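Local coordinates for protein 2-aminomuconate 6-semialdehyde dehydrogenase (Burkholderia cenocepacia, PDB 4U3W) that probably oxidises 2-aminomuconate 6-semialdehyde to 2-aminomuconate with a nicotinamide adenine dinucleotide as hydride acceptor, as a member of the aldehyde dehydrogenase family, at residues 276-281 with 309-314; 282-287 with 440-445; 289-294 with 324-329; 313-318 with 417-422. All coordinates share one frame; numbering follows the deposited sequence. Where two conformers were deposited one is given.

Contact 1: residues 276-281 with 309-314; sequences KNAAVV and SERVYV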
# COMPACT_ATOMS: atom_id res chain seq x y z
N LYS A 276 24.57 -21.63 -0.88
CA LYS A 276 25.37 -22.44 0.06
C LYS A 276 24.97 -21.98 1.45
O LYS A 276 25.69 -21.24 2.13
CB LYS A 276 26.86 -22.28 -0.16
CG LYS A 276 27.72 -23.31 0.67
CD LYS A 276 27.58 -24.76 0.15
CE LYS A 276 28.48 -25.73 0.96
NZ LYS A 276 28.44 -27.10 0.36
N ASN A 277 23.76 -22.36 1.81
CA ASN A 277 23.08 -21.79 2.95
C ASN A 277 23.58 -22.28 4.30
O ASN A 277 23.95 -23.43 4.45
CB ASN A 277 21.59 -22.07 2.83
CG ASN A 277 21.06 -21.72 1.46
OD1 ASN A 277 21.13 -20.56 1.01
ND2 ASN A 277 20.50 -22.70 0.79
N ALA A 278 23.57 -21.37 5.27
CA ALA A 278 23.94 -21.68 6.66
C ALA A 278 22.74 -21.80 7.61
O ALA A 278 21.69 -21.11 7.42
CB ALA A 278 24.90 -20.62 7.20
N ALA A 279 22.91 -22.66 8.61
CA ALA A 279 22.07 -22.67 9.81
C ALA A 279 22.97 -22.29 11.00
O ALA A 279 24.11 -22.78 11.10
CB ALA A 279 21.42 -24.05 10.02
N VAL A 280 22.50 -21.37 11.85
CA VAL A 280 23.27 -20.88 13.00
C VAL A 280 22.54 -21.29 14.25
O VAL A 280 21.35 -21.04 14.35
CB VAL A 280 23.48 -19.33 12.97
CG1 VAL A 280 24.32 -18.85 14.16
CG2 VAL A 280 24.17 -18.93 11.65
N VAL A 281 23.23 -21.97 15.16
CA VAL A 281 22.64 -22.37 16.42
C VAL A 281 23.39 -21.74 17.60
O VAL A 281 24.52 -22.09 17.86
CB VAL A 281 22.61 -23.93 16.59
CG1 VAL A 281 21.86 -24.29 17.88
CG2 VAL A 281 21.89 -24.57 15.37
N SER A 309 20.50 -26.43 4.22
CA SER A 309 21.63 -25.94 4.96
C SER A 309 22.81 -26.90 4.78
O SER A 309 22.83 -27.96 5.40
CB SER A 309 21.29 -25.81 6.47
OG SER A 309 20.93 -27.09 7.00
N GLU A 310 23.81 -26.52 3.97
CA GLU A 310 24.99 -27.34 3.83
C GLU A 310 26.13 -26.86 4.73
O GLU A 310 27.10 -27.59 4.89
CB GLU A 310 25.45 -27.39 2.34
CG GLU A 310 24.42 -28.18 1.52
CD GLU A 310 24.86 -28.48 0.04
OE1 GLU A 310 25.92 -27.96 -0.40
OE2 GLU A 310 24.16 -29.25 -0.63
N ARG A 311 25.99 -25.66 5.34
CA ARG A 311 26.92 -25.16 6.37
C ARG A 311 26.10 -25.02 7.64
O ARG A 311 24.95 -24.55 7.60
CB ARG A 311 27.56 -23.79 6.04
CG ARG A 311 28.34 -23.71 4.71
CD ARG A 311 28.91 -22.32 4.49
NE ARG A 311 27.89 -21.35 3.99
CZ ARG A 311 27.91 -20.05 4.28
NH1 ARG A 311 28.83 -19.56 5.10
NH2 ARG A 311 26.99 -19.23 3.77
N VAL A 312 26.67 -25.46 8.75
CA VAL A 312 26.06 -25.25 10.07
C VAL A 312 27.11 -24.63 11.00
O VAL A 312 28.26 -25.10 11.00
CB VAL A 312 25.52 -26.57 10.71
CG1 VAL A 312 24.78 -26.28 12.05
CG2 VAL A 312 24.59 -27.29 9.71
N TYR A 313 26.74 -23.59 11.76
CA TYR A 313 27.63 -23.01 12.76
C TYR A 313 26.98 -23.08 14.14
O TYR A 313 25.89 -22.58 14.32
CB TYR A 313 28.00 -21.55 12.46
CG TYR A 313 28.65 -21.35 11.07
CD1 TYR A 313 30.00 -21.61 10.85
CD2 TYR A 313 27.90 -20.89 10.00
CE1 TYR A 313 30.60 -21.41 9.57
CE2 TYR A 313 28.47 -20.70 8.71
CZ TYR A 313 29.82 -20.97 8.52
OH TYR A 313 30.29 -20.74 7.27
N VAL A 314 27.67 -23.69 15.10
CA VAL A 314 27.09 -23.92 16.43
C VAL A 314 28.01 -23.28 17.46
O VAL A 314 29.23 -23.44 17.40
CB VAL A 314 26.90 -25.43 16.71
CG1 VAL A 314 26.31 -25.69 18.11
CG2 VAL A 314 26.01 -26.06 15.62
O HOH W 1 28.87 -28.52 2.69

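Contact 2: residues 282-287 with 440-445; sequences FADADF and IWTTQL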
# COMPACT_ATOMS: atom_id res chain seq x y z
N PHE A 282 22.74 -20.82 18.31
CA PHE A 282 23.34 -20.21 19.48
C PHE A 282 23.16 -21.15 20.70
O PHE A 282 22.20 -21.93 20.72
CB PHE A 282 22.70 -18.83 19.73
CG PHE A 282 23.17 -17.78 18.76
CD1 PHE A 282 24.33 -17.04 19.03
CD2 PHE A 282 22.49 -17.56 17.55
CE1 PHE A 282 24.78 -16.09 18.16
CE2 PHE A 282 22.92 -16.58 16.67
CZ PHE A 282 24.08 -15.85 16.96
N ALA A 283 24.03 -21.04 21.72
CA ALA A 283 23.92 -21.88 22.92
C ALA A 283 22.59 -21.66 23.64
O ALA A 283 22.12 -22.55 24.34
CB ALA A 283 25.13 -21.62 23.93
N ASP A 284 21.95 -20.49 23.46
CA ASP A 284 20.68 -20.22 24.14
C ASP A 284 19.47 -20.76 23.37
O ASP A 284 18.31 -20.53 23.76
CB ASP A 284 20.51 -18.71 24.40
CG ASP A 284 20.40 -17.85 23.10
OD1 ASP A 284 19.78 -18.29 22.11
OD2 ASP A 284 20.91 -16.70 23.09
N ALA A 285 19.71 -21.46 22.26
CA ALA A 285 18.62 -22.03 21.48
C ALA A 285 17.92 -23.12 22.24
O ALA A 285 18.48 -23.69 23.18
CB ALA A 285 19.13 -22.57 20.08
N ASP A 286 16.69 -23.41 21.83
CA ASP A 286 15.97 -24.61 22.26
C ASP A 286 16.68 -25.80 21.61
O ASP A 286 16.57 -25.99 20.42
CB ASP A 286 14.49 -24.51 21.85
CG ASP A 286 13.65 -25.78 22.19
OD1 ASP A 286 14.17 -26.92 22.28
OD2 ASP A 286 12.42 -25.62 22.31
N PHE A 287 17.41 -26.58 22.40
CA PHE A 287 18.36 -27.55 21.86
C PHE A 287 17.67 -28.63 21.05
O PHE A 287 18.05 -28.87 19.89
CB PHE A 287 19.19 -28.19 22.99
CG PHE A 287 20.27 -29.17 22.50
CD1 PHE A 287 21.52 -28.71 22.15
CD2 PHE A 287 20.01 -30.55 22.42
CE1 PHE A 287 22.53 -29.59 21.70
CE2 PHE A 287 21.00 -31.45 22.00
CZ PHE A 287 22.27 -30.97 21.65
N ILE A 440 18.39 -19.23 11.79
CA ILE A 440 19.02 -18.87 13.06
C ILE A 440 18.17 -19.47 14.15
O ILE A 440 16.94 -19.27 14.12
CB ILE A 440 19.01 -17.31 13.27
CG1 ILE A 440 19.59 -16.59 12.04
CG2 ILE A 440 19.67 -16.88 14.58
CD1 ILE A 440 21.00 -16.82 11.86
N TRP A 441 18.81 -20.12 15.14
CA TRP A 441 18.15 -20.74 16.26
C TRP A 441 18.60 -20.02 17.54
O TRP A 441 19.78 -20.07 17.89
CB TRP A 441 18.44 -22.26 16.34
CG TRP A 441 17.88 -22.94 15.17
CD1 TRP A 441 18.46 -23.06 13.94
CD2 TRP A 441 16.58 -23.56 15.07
NE1 TRP A 441 17.61 -23.72 13.08
CE2 TRP A 441 16.44 -24.01 13.74
CE3 TRP A 441 15.53 -23.75 15.98
CZ2 TRP A 441 15.27 -24.67 13.29
CZ3 TRP A 441 14.39 -24.40 15.53
CH2 TRP A 441 14.27 -24.86 14.21
N THR A 442 17.65 -19.34 18.18
CA THR A 442 17.90 -18.63 19.45
C THR A 442 16.58 -18.40 20.17
O THR A 442 15.54 -18.24 19.52
CB THR A 442 18.60 -17.26 19.19
OG1 THR A 442 18.82 -16.57 20.43
CG2 THR A 442 17.76 -16.41 18.25
N THR A 443 16.61 -18.35 21.50
CA THR A 443 15.41 -17.95 22.24
C THR A 443 15.44 -16.45 22.62
O THR A 443 14.51 -15.96 23.28
CB THR A 443 15.26 -18.75 23.55
OG1 THR A 443 16.45 -18.60 24.29
CG2 THR A 443 15.06 -20.24 23.27
N GLN A 444 16.50 -15.73 22.25
CA GLN A 444 16.62 -14.34 22.71
C GLN A 444 16.02 -13.34 21.74
O GLN A 444 16.30 -13.34 20.51
CB GLN A 444 18.09 -14.02 23.00
CG GLN A 444 18.62 -14.82 24.16
CD GLN A 444 18.02 -14.47 25.52
OE1 GLN A 444 18.20 -13.35 26.04
NE2 GLN A 444 17.34 -15.45 26.14
N LEU A 445 15.17 -12.48 22.30
CA LEU A 445 14.43 -11.48 21.52
C LEU A 445 15.33 -10.53 20.71
O LEU A 445 15.23 -10.46 19.49
CB LEU A 445 13.52 -10.64 22.45
CG LEU A 445 12.72 -9.49 21.80
CD1 LEU A 445 11.62 -10.00 20.78
CD2 LEU A 445 12.09 -8.65 22.93

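Contact 3: residues 289-294 with 324-329; sequences AAVAGV and AALKEQ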
# COMPACT_ATOMS: atom_id res chain seq x y z
N ALA A 289 14.72 -28.66 19.64
CA ALA A 289 14.11 -28.09 18.44
C ALA A 289 15.14 -27.77 17.34
O ALA A 289 14.87 -28.00 16.15
CB ALA A 289 13.29 -26.82 18.78
N ALA A 290 16.29 -27.23 17.73
CA ALA A 290 17.34 -26.87 16.78
C ALA A 290 17.95 -28.12 16.15
O ALA A 290 18.21 -28.11 14.95
CB ALA A 290 18.45 -26.04 17.45
N VAL A 291 18.17 -29.19 16.93
CA VAL A 291 18.68 -30.44 16.32
C VAL A 291 17.67 -30.99 15.32
O VAL A 291 18.04 -31.26 14.17
CB VAL A 291 19.01 -31.55 17.38
CG1 VAL A 291 19.43 -32.87 16.67
CG2 VAL A 291 20.11 -31.13 18.32
N ALA A 292 16.40 -31.12 15.70
CA ALA A 292 15.39 -31.55 14.72
C ALA A 292 15.30 -30.64 13.47
O ALA A 292 15.06 -31.12 12.35
CB ALA A 292 14.00 -31.62 15.38
N GLY A 293 15.43 -29.33 13.69
CA GLY A 293 15.30 -28.35 12.60
C GLY A 293 16.45 -28.50 11.60
O GLY A 293 16.25 -28.39 10.37
N VAL A 294 17.65 -28.69 12.13
CA VAL A 294 18.84 -28.86 11.27
C VAL A 294 18.83 -30.22 10.57
O VAL A 294 19.25 -30.33 9.39
CB VAL A 294 20.13 -28.65 12.11
CG1 VAL A 294 21.44 -29.14 11.34
CG2 VAL A 294 20.21 -27.19 12.49
N ALA A 324 26.79 -34.79 18.23
CA ALA A 324 26.40 -36.12 18.67
C ALA A 324 24.90 -36.37 18.52
O ALA A 324 24.52 -37.42 18.05
CB ALA A 324 26.83 -36.34 20.16
N ALA A 325 24.04 -35.42 18.92
CA ALA A 325 22.58 -35.59 18.76
C ALA A 325 22.13 -35.64 17.31
O ALA A 325 21.23 -36.39 16.93
CB ALA A 325 21.81 -34.46 19.47
N LEU A 326 22.74 -34.82 16.48
CA LEU A 326 22.35 -34.84 15.07
C LEU A 326 22.76 -36.17 14.43
O LEU A 326 22.06 -36.71 13.54
CB LEU A 326 23.00 -33.68 14.32
CG LEU A 326 22.43 -33.45 12.89
CD1 LEU A 326 21.00 -32.83 12.94
CD2 LEU A 326 23.37 -32.58 12.11
N LYS A 327 23.91 -36.67 14.85
CA LYS A 327 24.42 -37.94 14.31
C LYS A 327 23.41 -39.06 14.58
O LYS A 327 23.06 -39.82 13.69
CB LYS A 327 25.80 -38.26 14.91
CG LYS A 327 26.35 -39.64 14.52
CD LYS A 327 27.66 -39.96 15.25
CE LYS A 327 28.16 -41.35 14.86
NZ LYS A 327 29.52 -41.67 15.40
N GLU A 328 22.96 -39.15 15.83
CA GLU A 328 21.97 -40.14 16.23
C GLU A 328 20.64 -40.04 15.43
O GLU A 328 20.11 -41.04 14.96
CB GLU A 328 21.73 -40.02 17.76
CG GLU A 328 20.63 -40.89 18.31
CD GLU A 328 20.48 -40.74 19.82
OE1 GLU A 328 21.49 -40.48 20.52
OE2 GLU A 328 19.33 -40.83 20.31
N GLN A 329 20.11 -38.84 15.23
CA GLN A 329 18.89 -38.72 14.42
C GLN A 329 19.12 -39.03 12.94
O GLN A 329 18.22 -39.55 12.23
CB GLN A 329 18.31 -37.29 14.58
CG GLN A 329 17.85 -37.00 16.05
CD GLN A 329 16.98 -35.74 16.17
OE1 GLN A 329 16.50 -35.22 15.18
NE2 GLN A 329 16.81 -35.24 17.41

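Contact 4: residues 313-318 with 417-422; sequences YVERPI and APFDDE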
# COMPACT_ATOMS: atom_id res chain seq x y z
N TYR A 313 26.74 -23.59 11.76
CA TYR A 313 27.63 -23.01 12.76
C TYR A 313 26.98 -23.08 14.14
O TYR A 313 25.89 -22.58 14.32
CB TYR A 313 28.00 -21.55 12.46
CG TYR A 313 28.65 -21.35 11.07
CD1 TYR A 313 30.00 -21.61 10.85
CD2 TYR A 313 27.90 -20.89 10.00
CE1 TYR A 313 30.60 -21.41 9.57
CE2 TYR A 313 28.47 -20.70 8.71
CZ TYR A 313 29.82 -20.97 8.52
OH TYR A 313 30.29 -20.74 7.27
N VAL A 314 27.67 -23.69 15.10
CA VAL A 314 27.09 -23.92 16.43
C VAL A 314 28.01 -23.28 17.46
O VAL A 314 29.23 -23.44 17.40
CB VAL A 314 26.90 -25.43 16.71
CG1 VAL A 314 26.31 -25.69 18.11
CG2 VAL A 314 26.01 -26.06 15.62
N GLU A 315 27.43 -22.53 18.39
CA GLU A 315 28.24 -21.84 19.38
C GLU A 315 29.00 -22.89 20.21
O GLU A 315 28.43 -23.92 20.61
CB GLU A 315 27.37 -20.94 20.27
CG GLU A 315 28.18 -19.93 21.04
CD GLU A 315 27.26 -19.00 21.88
OE1 GLU A 315 26.02 -19.01 21.69
OE2 GLU A 315 27.82 -18.30 22.72
N ARG A 316 30.28 -22.62 20.48
CA ARG A 316 31.18 -23.65 20.99
C ARG A 316 30.70 -24.42 22.25
O ARG A 316 30.89 -25.62 22.31
CB ARG A 316 32.58 -23.05 21.25
CG ARG A 316 33.68 -24.08 21.41
CD ARG A 316 35.02 -23.41 21.61
NE ARG A 316 35.39 -22.57 20.48
CZ ARG A 316 35.94 -23.02 19.35
NH1 ARG A 316 36.14 -24.31 19.18
NH2 ARG A 316 36.26 -22.17 18.39
N PRO A 317 30.05 -23.76 23.25
CA PRO A 317 29.69 -24.59 24.42
C PRO A 317 28.71 -25.75 24.17
O PRO A 317 28.69 -26.69 24.96
CB PRO A 317 29.06 -23.58 25.39
CG PRO A 317 29.63 -22.28 25.01
CD PRO A 317 29.78 -22.33 23.51
N ILE A 318 27.92 -25.73 23.09
CA ILE A 318 27.03 -26.86 22.83
C ILE A 318 27.44 -27.63 21.58
O ILE A 318 26.69 -28.50 21.11
CB ILE A 318 25.55 -26.41 22.66
CG1 ILE A 318 25.42 -25.31 21.60
CG2 ILE A 318 24.94 -25.94 24.00
CD1 ILE A 318 24.00 -25.20 21.05
N ALA A 417 30.58 -26.38 12.15
CA ALA A 417 31.77 -25.75 12.76
C ALA A 417 31.36 -25.03 14.02
O ALA A 417 30.21 -24.61 14.13
CB ALA A 417 32.46 -24.77 11.82
N PRO A 418 32.30 -24.90 14.99
CA PRO A 418 32.03 -24.08 16.18
C PRO A 418 32.23 -22.60 15.92
O PRO A 418 33.08 -22.27 15.08
CB PRO A 418 33.07 -24.57 17.18
CG PRO A 418 34.25 -24.95 16.29
CD PRO A 418 33.64 -25.51 15.02
N PHE A 419 31.53 -21.73 16.66
CA PHE A 419 31.86 -20.31 16.66
C PHE A 419 31.88 -19.80 18.10
O PHE A 419 31.33 -20.45 19.01
CB PHE A 419 30.90 -19.50 15.76
CG PHE A 419 29.50 -19.33 16.30
CD1 PHE A 419 28.53 -20.30 16.04
CD2 PHE A 419 29.12 -18.19 16.98
CE1 PHE A 419 27.22 -20.16 16.48
CE2 PHE A 419 27.81 -18.02 17.47
CZ PHE A 419 26.84 -19.01 17.22
N ASP A 420 32.50 -18.64 18.32
CA ASP A 420 32.60 -18.08 19.66
C ASP A 420 31.78 -16.83 19.91
O ASP A 420 31.38 -16.59 21.04
CB ASP A 420 34.07 -17.80 19.99
CG ASP A 420 34.88 -19.06 20.02
OD1 ASP A 420 34.55 -19.95 20.83
OD2 ASP A 420 35.80 -19.18 19.17
N ASP A 421 31.60 -15.97 18.91
CA ASP A 421 30.77 -14.81 19.14
C ASP A 421 29.93 -14.32 17.94
O ASP A 421 30.09 -14.74 16.77
CB ASP A 421 31.61 -13.64 19.70
CG ASP A 421 32.74 -13.24 18.79
OD1 ASP A 421 32.45 -12.57 17.77
OD2 ASP A 421 33.92 -13.53 19.13
N GLU A 422 29.00 -13.45 18.29
CA GLU A 422 27.98 -13.02 17.38
C GLU A 422 28.52 -12.27 16.15
O GLU A 422 28.14 -12.58 15.03
CB GLU A 422 26.98 -12.16 18.13
CG GLU A 422 25.75 -11.89 17.31
CD GLU A 422 24.73 -11.14 18.14
OE1 GLU A 422 24.15 -11.76 19.03
OE2 GLU A 422 24.53 -9.94 17.90
O HOH W 2 30.40 -18.43 22.99

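Contact 1: residues 276-281 with 309-314
Arg311 lays one face of its guanidinium over Ala278, whose CB stands 4.2 Å above the centre of that plane. They pair across neighbouring parallel strands, 277-281 and 309-315, the first and last members of a beta-alpha-beta unit joined by helix 287-299. A ladder of backbone bonds ties them, shortest where Tyr313 N meets Ala279 O at 2.8 Å, nearly along the carbonyl axis. With CG anti to its carbonyl carbon and the chain bent at chi3 (-79°), Arg311 swings back to Lys276 and grips it side-on, NE and NH2 both donating to Lys276 O, each at 2.9 Å. That oxygen is gripped in the guanidinium plane, while NH1 donates to Tyr313 OH on the same sheet face. Tyr313 turns its ring edge to Ala278, CE2 lying 3.9 Å from CB. Val429 O and Arg428 O of helix 422-430 also accept from this guanidinium. At the strand entrance Lys276 crosses Glu310 at about a right angle. Glu310 OE2 accepts from Phe410 N and OE1 from Ile409 N, so backbone N-H groups hold the carboxylate too. Lys276 NZ, also bonded to Glu407 O, meets the anti lone pair of Glu310 OE1 at 2.8 Å in a salt bridge.

Contact 2: residues 282-287 with 440-445
The backbone of 282-287 leaves its strand through a type I turn from Phe282 to Ala285, which brings Ala285 CA to 4.0 Å from Thr442 CA, while Phe282 N donates to Trp441 O at 3.1 Å along the carbonyl axis. Asp284 carries the polar part. Its CG takes the crowded position between backbone N and carbonyl carbon (chi1 65°), so the carboxylate lies alongside Thr442. OD1 accepts from Thr442 OG1 on its syn lone pair at 2.6 Å, and from Thr443 N, which lies above the carboxylate plane. Thr442 OG1 accepts from Gln444 N, an ST turn ahead of helix 445-452, and Thr443 OG1 donates to Asp284 O at 2.7 Å. These turns lie at the C-terminal ends of adjacent parallel strands of the alpha/beta sheet, each leading into a helix. Asp286 and Gln444 stand at the N-cap positions, and Asp286 OD1 caps Ala289 N. Arg447 of the second helix forms a salt bridge with Asp284 OD2 and a cation-pi contact with Phe282. The Phe282 ring meets Ile440 edge-on, CE2 reaching CG2 at 3.9 Å, and Ala285 CB abuts Trp441 CB at 3.8 Å. Thr443 and Gln444 pack against Gln444 and Thr443 of a second subunit.

Contact 3: residues 289-294 with 324-329
The carboxamide of Gln329 is the flat group here, and Val291 sits on one of its faces: CG1 stands about 3.6 Å above the amide plane, nearest to NE2. At the oxygen corner of the amide, OE1 approaches Ala292 CA at 3.9 Å. Gln329 gets there with CG anti to its carbonyl carbon (chi1 -64°) and an extended chain, which crosses Val291 obliquely. Val291 is the central side chain of the contact. Its CG1 is anti to the backbone N and serves Gln329, while CG2 points at Ala325 CB, 3.9 Å away. Leu326 reaches back with CG anti to its backbone N (chi1 -168°), and CD1 comes to 3.6 Å from Val291 O. Its two methyls straddle Val294 CG1, with CD2 at 4.0 Å, the two side chains crossing at about a right angle. Phe322 adds to the same apolar seam, and Leu326 continues onto Cys414 and Ile416 of strand 413-419. The axes of the two short segments approach to 9.6 Å and cross at -50°, close to the common ridges-into-grooves class of helix packing. Helices 287-299 and 319-331 thus lie side by side on one face of a mostly parallel sheet, as in layered alpha/beta domains.

Contact 4: residues 313-318 with 417-422
This is a parallel strand pairing that runs on into a surface salt bridge, at the C-terminal ends of strands 309-315 and 413-419 and next to the turns that follow them. Val314 straddles Pro418 in the usual parallel pattern. Its N donates to Ala417 O at 2.9 Å, almost along the carbonyl axis, and its O accepts from Phe419 N, which lies well out of the carbonyl plane. Arg316 N bonds Phe419 O at 2.8 Å and continues the pairing. Phe419 CG takes the crowded position between backbone N and carbonyl carbon (chi1 72°), which folds the ring back over strand 309-315. Glu315 CA and CB lie over one ring face, CB 4.0 Å from the centroid in a CH-pi contact, and Phe419 CE1 presses to 3.1 Å from Glu315 N. In the alpha/beta sheet of this aldehyde dehydrogenase domain, that ring shares a face with Tyr313 beneath helix 422-430, which Asp421 caps. Phe282 meets the same ring edge-to-face. Further out, Arg316 bends at chi3 (-61°) and grips Asp420 side-on, NE to OD1 at 2.8 Å and NH2 to OD2 at 3.1 Å, both on syn lone pairs. The guanidinium and carboxylate planes are 28° apart. Pro418 lies over one guanidinium face, its CB offset toward the rim. On the other flank a water donates to both Glu315 OE2, at 2.6 Å, and Asp420 O, while Glu315 OE1 accepts from Ala283 N.

Overall arrangement
Contacts 1, 2 and 4 follow one another across a single sheet, in the strand order 413-419, 309-315, 277-281, 437-441. Contact 1 is central, about 11 Å from contact 4 and 14 Å from contact 2, centre to centre. Val281 O passes the ladder on to Glu315 N, and Val280 O to Trp441 N at 2.8 Å. Contact 3 covers the Val281 and Val312 face, its centre about 13 Å from that of contact 1, and Trp441 packs on helix 287-299. Contacts 3 and 4 do not touch, nearest atoms about 7 Å apart. By analogy with relatives, the connection between helix 287-299 and strand 309-315 probably carries the nucleophilic cysteine, close to the Asn277 end of contact 1.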